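Local coordinates for putative uncharacterized protein (Helicobacter pylori, PDB 3TDG), which is a DsbG-type thioredoxin-fold oxidoreductase that probably acts on thiols and disulfides of other proteins as a reductase or isomerase, at residues Ile131-Leu139 / Ala194-Arg205. Sequence-based numbering, arbitrary orientation.
Sequences IPADYAIEL and AALIQEEMAKAR. With FMT (formic acid), chain C.
Q198 of helix 188-206 lays its amide flat on the ring of Y135, the two planes 6° apart and NE2 over the ring centre. From CB the chain bends at chi2, which brings the amide over this ring, in the loop leading into strand 137-139. CG brushes Y135 CE1, and CD lies 3.7 Å from Y135 CD1. NE2 gives a nearly straight hydrogen bond to a lone pair of Y135 O (2.9 Å, 166°); OE1 takes a water that also reaches D134 OD1 weakly. Both amide ends are thus used, which fixes the flip of the group. Two turns on, the extended R205 sends NH1 (2.8 Å) and NH2 to D134 O, which lies in the guanidinium plane; NH1 meets a lone pair, NH2 comes from above the carbonyl plane, 43° out. NE and NH2 bind O1 and O2 of a formic acid, presumably formate from the crystallisation liquor, also bonded by E138 N and K214. Beside these bonds I137 lies across I197 and M201, CD1 on I197 CG2 and CG1 on M201 CG (each 3.7 Å). Y135 OH bonds to V182 O, and D134 OD2 salt-bridges K240 of helix 235-249. In this thioredoxin-fold domain, helix 188-206 packs beside edge strand 137-139, which pairs antiparallel with strand 177-182, while helix 211-222 flanks I197 and M201.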
loop_
_atom_site.group_PDB
_atom_site.type_symbol
_atom_site.label_atom_id
_atom_site.label_comp_id
_atom_site.label_asym_id
_atom_site.label_seq_id
_atom_site.Cartn_x
_atom_site.Cartn_y
_atom_site.Cartn_z
ATOM N N ILE A 131 18.864 16.381 -5.405
ATOM C CA ILE A 131 20.339 16.247 -5.538
ATOM C C ILE A 131 21.024 17.547 -5.053
ATOM O O ILE A 131 20.601 18.630 -5.454
ATOM C CB ILE A 131 20.722 15.950 -7.016
ATOM C CG1 ILE A 131 20.212 14.563 -7.444
ATOM C CG2 ILE A 131 22.227 16.041 -7.258
ATOM C CD1 ILE A 131 20.275 14.347 -8.963
ATOM N N PRO A 132 22.082 17.450 -4.208
ATOM C CA PRO A 132 22.728 18.695 -3.756
ATOM C C PRO A 132 23.023 19.632 -4.922
ATOM O O PRO A 132 23.368 19.183 -6.032
ATOM C CB PRO A 132 24.016 18.209 -3.084
ATOM C CG PRO A 132 23.651 16.855 -2.564
ATOM C CD PRO A 132 22.681 16.261 -3.566
ATOM N N ALA A 133 22.874 20.926 -4.673
ATOM C CA ALA A 133 22.926 21.938 -5.730
ATOM C C ALA A 133 24.255 22.039 -6.477
ATOM O O ALA A 133 24.290 22.460 -7.646
ATOM C CB ALA A 133 22.537 23.286 -5.160
ATOM N N ASP A 134 25.350 21.685 -5.806
ATOM C CA ASP A 134 26.665 21.713 -6.442
ATOM C C ASP A 134 27.034 20.362 -7.102
ATOM O O ASP A 134 28.078 20.251 -7.728
ATOM C CB ASP A 134 27.743 22.098 -5.412
ATOM C CG ASP A 134 27.795 21.147 -4.235
ATOM O OD1 ASP A 134 28.902 20.921 -3.705
ATOM O OD2 ASP A 134 26.749 20.596 -3.836
ATOM N N TYR A 135 26.180 19.352 -6.943
ATOM C CA TYR A 135 26.533 17.994 -7.339
ATOM C C TYR A 135 26.554 17.818 -8.872
ATOM O O TYR A 135 27.547 17.299 -9.437
ATOM C CB TYR A 135 25.631 16.968 -6.649
ATOM C CG TYR A 135 26.168 15.560 -6.755
ATOM C CD1 TYR A 135 26.945 15.015 -5.728
ATOM C CD2 TYR A 135 25.926 14.781 -7.887
ATOM C CE1 TYR A 135 27.456 13.752 -5.811
ATOM C CE2 TYR A 135 26.445 13.494 -7.997
ATOM C CZ TYR A 135 27.205 12.985 -6.953
ATOM O OH TYR A 135 27.715 11.713 -7.016
ATOM N N ALA A 136 25.488 18.263 -9.545
ATOM C CA ALA A 136 25.390 18.109 -11.002
ATOM C C ALA A 136 26.394 18.998 -11.670
ATOM O O ALA A 136 26.678 20.087 -11.164
ATOM C CB ALA A 136 23.976 18.453 -11.515
ATOM N N ILE A 137 26.912 18.539 -12.812
ATOM C CA ILE A 137 27.821 19.326 -13.616
ATOM C C ILE A 137 27.013 19.902 -14.749
ATOM O O ILE A 137 26.643 19.181 -15.688
ATOM C CB ILE A 137 28.957 18.482 -14.216
ATOM C CG1 ILE A 137 29.759 17.808 -13.109
ATOM C CG2 ILE A 137 29.849 19.342 -15.133
ATOM C CD1 ILE A 137 30.401 16.527 -13.536
ATOM N N GLU A 138 26.737 21.197 -14.664
ATOM C CA GLU A 138 25.918 21.859 -15.664
ATOM C C GLU A 138 26.777 22.466 -16.774
ATOM O O GLU A 138 27.627 23.319 -16.525
ATOM C CB GLU A 138 25.010 22.913 -15.011
ATOM C CG GLU A 138 24.031 23.538 -15.999
ATOM C CD GLU A 138 22.994 24.441 -15.352
ATOM O OE1 GLU A 138 22.229 23.992 -14.468
ATOM O OE2 GLU A 138 22.920 25.608 -15.765
ATOM N N LEU A 139 26.555 22.004 -18.003
ATOM C CA LEU A 139 27.262 22.516 -19.169
ATOM C C LEU A 139 26.280 23.215 -20.116
ATOM O O LEU A 139 25.444 22.553 -20.725
ATOM C CB LEU A 139 28.006 21.381 -19.879
ATOM C CG LEU A 139 28.858 20.497 -18.963
ATOM C CD1 LEU A 139 29.102 19.126 -19.589
ATOM C CD2 LEU A 139 30.167 21.190 -18.567
ATOM N N ALA A 194 33.579 9.007 -9.065
ATOM C CA ALA A 194 32.576 10.072 -8.847
ATOM C C ALA A 194 33.082 11.114 -7.837
ATOM O O ALA A 194 32.941 12.316 -8.063
ATOM C CB ALA A 194 31.232 9.459 -8.377
ATOM N N ALA A 195 33.701 10.645 -6.745
ATOM C CA ALA A 195 34.311 11.537 -5.728
ATOM C C ALA A 195 35.383 12.461 -6.288
ATOM O O ALA A 195 35.396 13.659 -6.008
ATOM C CB ALA A 195 34.866 10.711 -4.527
ATOM N N LEU A 196 36.281 11.899 -7.094
ATOM C CA LEU A 196 37.360 12.651 -7.725
ATOM C C LEU A 196 36.796 13.666 -8.695
ATOM O O LEU A 196 37.297 14.789 -8.809
ATOM C CB LEU A 196 38.308 11.683 -8.477
ATOM C CG LEU A 196 39.124 10.670 -7.646
ATOM C CD1 LEU A 196 39.822 9.585 -8.529
ATOM C CD2 LEU A 196 40.161 11.365 -6.768
ATOM N N ILE A 197 35.747 13.269 -9.415
ATOM C CA ILE A 197 35.063 14.196 -10.295
ATOM C C ILE A 197 34.467 15.382 -9.503
ATOM O O ILE A 197 34.584 16.530 -9.937
ATOM C CB ILE A 197 34.019 13.481 -11.239
ATOM C CG1 ILE A 197 34.743 12.812 -12.424
ATOM C CG2 ILE A 197 33.004 14.498 -11.824
ATOM C CD1 ILE A 197 34.006 11.621 -13.048
ATOM N N GLN A 198 33.838 15.109 -8.362
ATOM C CA GLN A 198 33.266 16.177 -7.514
ATOM C C GLN A 198 34.401 17.117 -7.068
ATOM O O GLN A 198 34.269 18.343 -7.130
ATOM C CB GLN A 198 32.574 15.590 -6.269
ATOM C CG GLN A 198 31.185 14.981 -6.512
ATOM C CD GLN A 198 30.237 15.981 -7.123
ATOM O OE1 GLN A 198 30.063 17.070 -6.597
ATOM N NE2 GLN A 198 29.665 15.644 -8.269
ATOM N N GLU A 199 35.508 16.532 -6.613
ATOM C CA GLU A 199 36.653 17.334 -6.136
ATOM C C GLU A 199 37.224 18.172 -7.258
ATOM O O GLU A 199 37.451 19.357 -7.099
ATOM C CB GLU A 199 37.723 16.424 -5.536
ATOM C CG GLU A 199 39.001 17.131 -5.060
ATOM C CD GLU A 199 39.933 16.152 -4.348
ATOM O OE1 GLU A 199 40.466 15.239 -5.012
ATOM O OE2 GLU A 199 40.095 16.266 -3.113
ATOM N N GLU A 200 37.413 17.551 -8.417
ATOM C CA GLU A 200 38.012 18.236 -9.539
ATOM C C GLU A 200 37.093 19.325 -10.119
ATOM O O GLU A 200 37.584 20.376 -10.552
ATOM C CB GLU A 200 38.455 17.198 -10.586
ATOM C CG GLU A 200 39.109 17.771 -11.815
ATOM C CD GLU A 200 40.597 17.436 -11.931
ATOM O OE1 GLU A 200 40.931 16.242 -12.157
ATOM O OE2 GLU A 200 41.423 18.378 -11.802
ATOM N N MET A 201 35.771 19.093 -10.120
ATOM C CA MET A 201 34.813 20.119 -10.569
ATOM C C MET A 201 34.766 21.347 -9.645
ATOM O O MET A 201 34.645 22.462 -10.124
ATOM C CB MET A 201 33.389 19.547 -10.731
ATOM C CG MET A 201 33.192 18.718 -12.016
ATOM S SD MET A 201 33.654 19.598 -13.545
ATOM C CE MET A 201 33.982 18.178 -14.589
ATOM N N ALA A 202 34.829 21.121 -8.333
ATOM C CA ALA A 202 34.950 22.215 -7.347
ATOM C C ALA A 202 36.147 23.129 -7.656
ATOM O O ALA A 202 35.986 24.354 -7.740
ATOM C CB ALA A 202 35.029 21.655 -5.905
ATOM N N LYS A 203 37.324 22.534 -7.870
ATOM C CA LYS A 203 38.544 23.296 -8.254
ATOM C C LYS A 203 38.361 24.005 -9.581
ATOM O O LYS A 203 38.694 25.174 -9.708
ATOM C CB LYS A 203 39.786 22.389 -8.291
ATOM C CG LYS A 203 40.137 21.816 -6.921
ATOM C CD LYS A 203 41.336 20.871 -6.974
ATOM C CE LYS A 203 41.616 20.320 -5.576
ATOM N NZ LYS A 203 42.411 19.056 -5.601
ATOM N N ALA A 204 37.799 23.298 -10.566
ATOM C CA ALA A 204 37.543 23.884 -11.883
ATOM C C ALA A 204 36.616 25.091 -11.826
ATOM O O ALA A 204 36.874 26.103 -12.483
ATOM C CB ALA A 204 37.004 22.836 -12.848
ATOM N N ARG A 205 35.532 24.986 -11.057
ATOM C CA ARG A 205 34.616 26.132 -10.898
ATOM C C ARG A 205 35.340 27.309 -10.217
ATOM O O ARG A 205 35.265 28.439 -10.696
ATOM C CB ARG A 205 33.379 25.759 -10.077
ATOM C CG ARG A 205 32.368 24.867 -10.784
ATOM C CD ARG A 205 31.497 24.177 -9.735
ATOM N NE ARG A 205 30.545 23.244 -10.326
ATOM C CZ ARG A 205 29.819 22.375 -9.640
ATOM N NH1 ARG A 205 29.934 22.285 -8.318
ATOM N NH2 ARG A 205 28.990 21.564 -10.285
HETATM C C FMT C . 29.254 23.255 -13.632
HETATM O O1 FMT C . 30.314 23.744 -13.204
HETATM O O2 FMT C . 28.481 22.558 -12.964
HETATM O O HOH W 1 30.206 17.869 -4.102
#